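Local coordinates for SAM-dependent methyltransferase (Exiguobacterium sibiricum 255-15, PDB 3D2L), which probably transfers a methyl group from S-adenosylmethionine to a substrate that has not been identified, at residues M88-I102 with L110-A123. Numbering follows the deposited sequence.
Sequences MRELELPEPVDAITI and LQTEADVKQTFDSA
Ser122 and Leu91 illustrate how one helix hydroxyl can hold a passing loop. In the conformer described, one of two, Ser122 has OG trans to its amide nitrogen (chi1 167°) and accepts from Leu91 N at 2.9 Å, a bent bond. This OG also donates to a water that bonds Met88 O and Thr119 O, while a second water joins Leu91 O to Ser122 O. One turn earlier, Thr119 turns OG1 back to its own helix, donating to Asp115 O at 2.8 Å and presenting CG2 to Met88 O, Met88 SE and Ile102 CD1. The Arg89 chain, bent at chi2 and chi3, slides past Leu110, CD 3.8 Å from Leu110 CD2. Arg89 NE forms a salt bridge to Asp115 OD1 at 3.3 Å, its hydrogen bond weak and the guanidinium and carboxylate planes 60° apart; NH1 turns to Asp87. Asp115 OD2 takes Gln111 N through its anti lone pair and Thr112 N from above the carboxylate plane; the latter bond and a less certain one from Asp115 N to Thr112 OG1 form a capping box. Replacing Asp115 by an alanine is likely to leave both amides without this acceptor and Arg89 without one of its two carboxylates. Ile100 CD1 presses tightly on Ala123 CA, 3.5 Å away. Helix 113-126 covers strand 97-102 and the loop before it, as in the Rossmann-like alpha/beta fold of SAM-dependent methyltransferases.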
loop_
_atom_site.group_PDB
_atom_site.type_symbol
_atom_site.label_atom_id
_atom_site.label_comp_id
_atom_site.label_asym_id
_atom_site.label_seq_id
_atom_site.Cartn_x
_atom_site.Cartn_y
_atom_site.Cartn_z
HETATM N N MSE A 88 3.625 7.981 -6.794
HETATM C CA MSE A 88 4.404 6.729 -7.071
HETATM C C MSE A 88 4.732 6.569 -8.529
HETATM O O MSE A 88 5.698 5.916 -8.865
HETATM C CB MSE A 88 3.716 5.439 -6.578
HETATM C CG MSE A 88 2.342 5.183 -7.136
HETATM SE SE MSE A 88 1.739 3.466 -6.526
HETATM C CE MSE A 88 1.490 3.916 -4.509
ATOM N N ARG A 89 3.938 7.148 -9.422
ATOM C CA ARG A 89 4.377 7.072 -10.816
ATOM C C ARG A 89 5.503 7.969 -11.238
ATOM O O ARG A 89 5.936 7.872 -12.384
ATOM C CB ARG A 89 3.317 7.274 -11.848
ATOM C CG ARG A 89 2.225 7.993 -11.563
ATOM C CD ARG A 89 1.047 7.072 -11.517
ATOM N NE ARG A 89 0.046 7.814 -12.246
ATOM C CZ ARG A 89 -0.831 8.670 -11.736
ATOM N NH1 ARG A 89 -0.905 8.872 -10.432
ATOM N NH2 ARG A 89 -1.671 9.302 -12.578
ATOM N N GLU A 90 5.946 8.853 -10.364
ATOM C CA GLU A 90 7.027 9.756 -10.695
ATOM C C GLU A 90 7.927 9.929 -9.510
ATOM O O GLU A 90 8.243 11.048 -9.127
ATOM C CB GLU A 90 6.466 11.103 -11.212
ATOM C CG GLU A 90 5.374 11.674 -10.342
ATOM C CD GLU A 90 4.776 12.997 -10.845
ATOM O OE1 GLU A 90 4.580 13.151 -12.075
ATOM O OE2 GLU A 90 4.453 13.861 -9.981
ATOM N N LEU A 91 8.364 8.816 -8.921
ATOM C CA LEU A 91 9.260 8.895 -7.770
ATOM C C LEU A 91 10.560 9.539 -8.126
ATOM O O LEU A 91 11.091 9.343 -9.217
ATOM C CB LEU A 91 9.642 7.537 -7.217
ATOM C CG LEU A 91 8.544 6.675 -6.679
ATOM C CD1 LEU A 91 9.216 5.379 -6.246
ATOM C CD2 LEU A 91 7.865 7.436 -5.529
ATOM N N GLU A 92 11.109 10.263 -7.171
ATOM C CA GLU A 92 12.392 10.864 -7.394
ATOM C C GLU A 92 13.030 11.123 -6.049
ATOM O O GLU A 92 12.594 12.001 -5.302
ATOM C CB GLU A 92 12.261 12.121 -8.245
ATOM C CG GLU A 92 13.619 12.605 -8.757
ATOM C CD GLU A 92 13.505 13.521 -9.957
ATOM O OE1 GLU A 92 12.370 13.880 -10.350
ATOM O OE2 GLU A 92 14.560 13.868 -10.499
ATOM N N LEU A 93 14.026 10.298 -5.730
ATOM C CA LEU A 93 14.764 10.401 -4.486
ATOM C C LEU A 93 16.212 10.663 -4.827
ATOM O O LEU A 93 16.712 10.162 -5.827
ATOM C CB LEU A 93 14.590 9.132 -3.659
ATOM C CG LEU A 93 13.156 8.953 -3.160
ATOM C CD1 LEU A 93 12.933 7.551 -2.650
ATOM C CD2 LEU A 93 12.799 10.004 -2.069
ATOM N N PRO A 94 16.881 11.483 -4.015
ATOM C CA PRO A 94 18.275 11.835 -4.278
ATOM C C PRO A 94 19.266 10.754 -3.873
ATOM O O PRO A 94 20.251 10.530 -4.583
ATOM C CB PRO A 94 18.479 13.094 -3.432
ATOM C CG PRO A 94 17.499 12.946 -2.291
ATOM C CD PRO A 94 16.348 12.156 -2.812
ATOM N N GLU A 95 19.013 10.101 -2.737
ATOM C CA GLU A 95 19.906 9.061 -2.230
ATOM C C GLU A 95 19.478 7.704 -2.778
ATOM O O GLU A 95 18.293 7.475 -3.046
ATOM C CB GLU A 95 19.924 9.044 -0.689
ATOM C CG GLU A 95 20.389 10.365 -0.043
ATOM N N PRO A 96 20.446 6.787 -2.926
ATOM C CA PRO A 96 20.141 5.453 -3.488
ATOM C C PRO A 96 19.321 4.576 -2.552
ATOM O O PRO A 96 19.425 4.709 -1.305
ATOM C CB PRO A 96 21.534 4.834 -3.699
ATOM C CG PRO A 96 22.448 5.557 -2.717
ATOM C CD PRO A 96 21.870 6.944 -2.557
ATOM N N VAL A 97 18.476 3.714 -3.127
ATOM C CA VAL A 97 17.739 2.729 -2.302
ATOM C C VAL A 97 17.963 1.326 -2.836
ATOM O O VAL A 97 18.072 1.110 -4.029
ATOM C CB VAL A 97 16.192 3.000 -2.111
ATOM C CG1 VAL A 97 15.936 4.421 -1.629
ATOM C CG2 VAL A 97 15.358 2.638 -3.329
ATOM N N ASP A 98 17.986 0.391 -1.905
ATOM C CA ASP A 98 18.182 -1.007 -2.163
ATOM C C ASP A 98 16.892 -1.723 -2.453
ATOM O O ASP A 98 16.924 -2.795 -3.031
ATOM C CB ASP A 98 18.799 -1.657 -0.929
ATOM C CG ASP A 98 20.076 -0.989 -0.511
ATOM O OD1 ASP A 98 20.996 -0.961 -1.339
ATOM O OD2 ASP A 98 20.165 -0.517 0.648
ATOM N N ALA A 99 15.768 -1.194 -1.970
ATOM C CA ALA A 99 14.465 -1.815 -2.219
ATOM C C ALA A 99 13.358 -0.780 -2.177
ATOM O O ALA A 99 13.476 0.265 -1.496
ATOM C CB ALA A 99 14.168 -2.962 -1.185
ATOM N N ILE A 100 12.302 -1.068 -2.935
ATOM C CA ILE A 100 11.068 -0.286 -2.941
ATOM C C ILE A 100 9.941 -1.190 -2.493
ATOM O O ILE A 100 9.790 -2.309 -2.993
ATOM C CB ILE A 100 10.777 0.339 -4.362
ATOM C CG1 ILE A 100 11.793 1.413 -4.673
ATOM C CG2 ILE A 100 9.347 0.926 -4.465
ATOM C CD1 ILE A 100 11.740 1.806 -6.143
ATOM N N THR A 101 9.149 -0.721 -1.518
ATOM C CA THR A 101 8.001 -1.456 -1.064
ATOM C C THR A 101 6.726 -0.677 -1.370
ATOM O O THR A 101 6.635 0.532 -1.143
ATOM C CB THR A 101 8.069 -1.824 0.462
ATOM O OG1 THR A 101 8.296 -0.636 1.253
ATOM C CG2 THR A 101 9.206 -2.820 0.693
ATOM N N ILE A 102 5.720 -1.399 -1.846
ATOM C CA ILE A 102 4.419 -0.800 -2.149
ATOM C C ILE A 102 3.417 -1.748 -1.543
ATOM O O ILE A 102 2.944 -2.695 -2.165
ATOM C CB ILE A 102 4.162 -0.619 -3.655
ATOM C CG1 ILE A 102 5.400 -0.103 -4.371
ATOM C CG2 ILE A 102 2.995 0.305 -3.845
ATOM C CD1 ILE A 102 5.124 0.223 -5.848
ATOM N N LEU A 110 -3.942 2.782 -8.423
ATOM C CA LEU A 110 -3.659 3.244 -9.767
ATOM C C LEU A 110 -4.850 2.954 -10.614
ATOM O O LEU A 110 -5.493 1.936 -10.424
ATOM C CB LEU A 110 -2.415 2.580 -10.342
ATOM C CG LEU A 110 -1.147 2.953 -9.540
ATOM C CD1 LEU A 110 0.105 2.224 -10.074
ATOM C CD2 LEU A 110 -0.980 4.459 -9.563
ATOM N N GLN A 111 -5.112 3.812 -11.593
ATOM C CA GLN A 111 -6.330 3.672 -12.371
ATOM C C GLN A 111 -6.192 3.081 -13.753
ATOM O O GLN A 111 -7.157 2.523 -14.261
ATOM C CB GLN A 111 -7.019 5.042 -12.450
ATOM C CG GLN A 111 -7.415 5.539 -11.045
ATOM C CD GLN A 111 -8.369 6.723 -11.065
ATOM O OE1 GLN A 111 -8.666 7.302 -12.133
ATOM N NE2 GLN A 111 -8.836 7.112 -9.875
ATOM N N THR A 112 -5.012 3.194 -14.359
ATOM C CA THR A 112 -4.838 2.717 -15.729
ATOM C C THR A 112 -3.647 1.787 -15.814
ATOM O O THR A 112 -2.863 1.659 -14.883
ATOM C CB THR A 112 -4.618 3.894 -16.710
ATOM O OG1 THR A 112 -3.463 4.644 -16.318
ATOM C CG2 THR A 112 -5.807 4.836 -16.713
ATOM N N GLU A 113 -3.564 1.104 -16.936
ATOM C CA GLU A 113 -2.434 0.251 -17.243
ATOM C C GLU A 113 -1.180 1.118 -17.347
ATOM O O GLU A 113 -0.133 0.770 -16.798
ATOM C CB GLU A 113 -2.723 -0.543 -18.507
ATOM C CG GLU A 113 -4.006 -1.425 -18.323
ATOM C CD GLU A 113 -4.305 -2.338 -19.497
ATOM O OE1 GLU A 113 -3.359 -2.655 -20.260
ATOM O OE2 GLU A 113 -5.476 -2.772 -19.627
ATOM N N ALA A 114 -1.312 2.284 -17.978
ATOM C CA ALA A 114 -0.189 3.229 -18.120
ATOM C C ALA A 114 0.387 3.641 -16.798
ATOM O O ALA A 114 1.603 3.716 -16.651
ATOM C CB ALA A 114 -0.625 4.476 -18.934
ATOM N N ASP A 115 -0.480 3.919 -15.824
ATOM C CA ASP A 115 -0.052 4.299 -14.479
ATOM C C ASP A 115 0.833 3.257 -13.844
ATOM O O ASP A 115 1.802 3.595 -13.129
ATOM C CB ASP A 115 -1.271 4.458 -13.534
ATOM C CG ASP A 115 -2.201 5.586 -13.896
ATOM O OD1 ASP A 115 -1.842 6.550 -14.585
ATOM O OD2 ASP A 115 -3.340 5.512 -13.386
ATOM N N VAL A 116 0.463 1.982 -14.016
ATOM C CA VAL A 116 1.251 0.888 -13.476
ATOM C C VAL A 116 2.646 0.812 -14.189
ATOM O O VAL A 116 3.665 0.666 -13.543
ATOM C CB VAL A 116 0.510 -0.484 -13.578
ATOM C CG1 VAL A 116 1.361 -1.564 -12.919
ATOM C CG2 VAL A 116 -0.923 -0.418 -12.875
ATOM N N LYS A 117 2.673 0.971 -15.499
ATOM C CA LYS A 117 3.945 0.926 -16.252
ATOM C C LYS A 117 4.812 2.106 -15.841
ATOM O O LYS A 117 6.023 1.963 -15.620
ATOM C CB LYS A 117 3.686 0.880 -17.764
ATOM C CG LYS A 117 2.956 -0.370 -18.207
ATOM C CD LYS A 117 2.820 -0.515 -19.740
ATOM C CE LYS A 117 1.641 0.238 -20.307
ATOM N N GLN A 118 4.193 3.263 -15.635
ATOM C CA GLN A 118 4.928 4.461 -15.170
ATOM C C GLN A 118 5.503 4.209 -13.800
ATOM O O GLN A 118 6.653 4.592 -13.495
ATOM C CB GLN A 118 3.975 5.670 -15.116
ATOM C CG GLN A 118 3.514 6.127 -16.479
ATOM C CD GLN A 118 2.262 6.994 -16.453
ATOM O OE1 GLN A 118 1.883 7.544 -15.420
ATOM N NE2 GLN A 118 1.622 7.131 -17.617
ATOM N N THR A 119 4.700 3.607 -12.929
ATOM C CA THR A 119 5.195 3.274 -11.570
ATOM C C THR A 119 6.405 2.317 -11.599
ATOM O O THR A 119 7.421 2.523 -10.896
ATOM C CB THR A 119 4.056 2.784 -10.679
ATOM O OG1 THR A 119 3.024 3.789 -10.640
ATOM C CG2 THR A 119 4.528 2.484 -9.242
ATOM N N PHE A 120 6.293 1.271 -12.394
ATOM C CA PHE A 120 7.384 0.299 -12.502
ATOM C C PHE A 120 8.658 0.874 -13.102
ATOM O O PHE A 120 9.768 0.565 -12.631
ATOM C CB PHE A 120 6.952 -0.956 -13.246
ATOM C CG PHE A 120 5.923 -1.780 -12.555
ATOM C CD1 PHE A 120 5.624 -1.632 -11.184
ATOM C CD2 PHE A 120 5.292 -2.803 -13.257
ATOM C CE1 PHE A 120 4.684 -2.426 -10.588
ATOM C CE2 PHE A 120 4.350 -3.623 -12.646
ATOM C CZ PHE A 120 4.058 -3.458 -11.317
ATOM N N ASP A 121 8.524 1.681 -14.166
ATOM C CA ASP A 121 9.666 2.408 -14.738
ATOM C C ASP A 121 10.323 3.334 -13.731
ATOM O O ASP A 121 11.546 3.435 -13.697
ATOM C CB ASP A 121 9.250 3.209 -16.010
ATOM C CG ASP A 121 9.202 2.362 -17.253
ATOM O OD1 ASP A 121 9.513 1.144 -17.190
ATOM O OD2 ASP A 121 8.827 2.911 -18.324
ATOM N N SER A 122 9.522 4.030 -12.926
ATOM C CA SER A 122 10.046 4.921 -11.899
ATOM C C SER A 122 10.841 4.127 -10.851
ATOM O O SER A 122 11.954 4.538 -10.403
ATOM C CB SER A 122 8.853 5.653 -11.277
ATOM O OG SER A 122 9.188 6.311 -10.100
ATOM N N ALA A 123 10.285 2.977 -10.485
ATOM C CA ALA A 123 10.928 2.084 -9.501
ATOM C C ALA A 123 12.282 1.625 -10.063
ATOM O O ALA A 123 13.309 1.651 -9.360
ATOM C CB ALA A 123 9.981 0.859 -9.165
HETATM O O HOH W 1 7.660 4.137 -8.517
HETATM O O HOH W 2 12.443 7.269 -10.444
#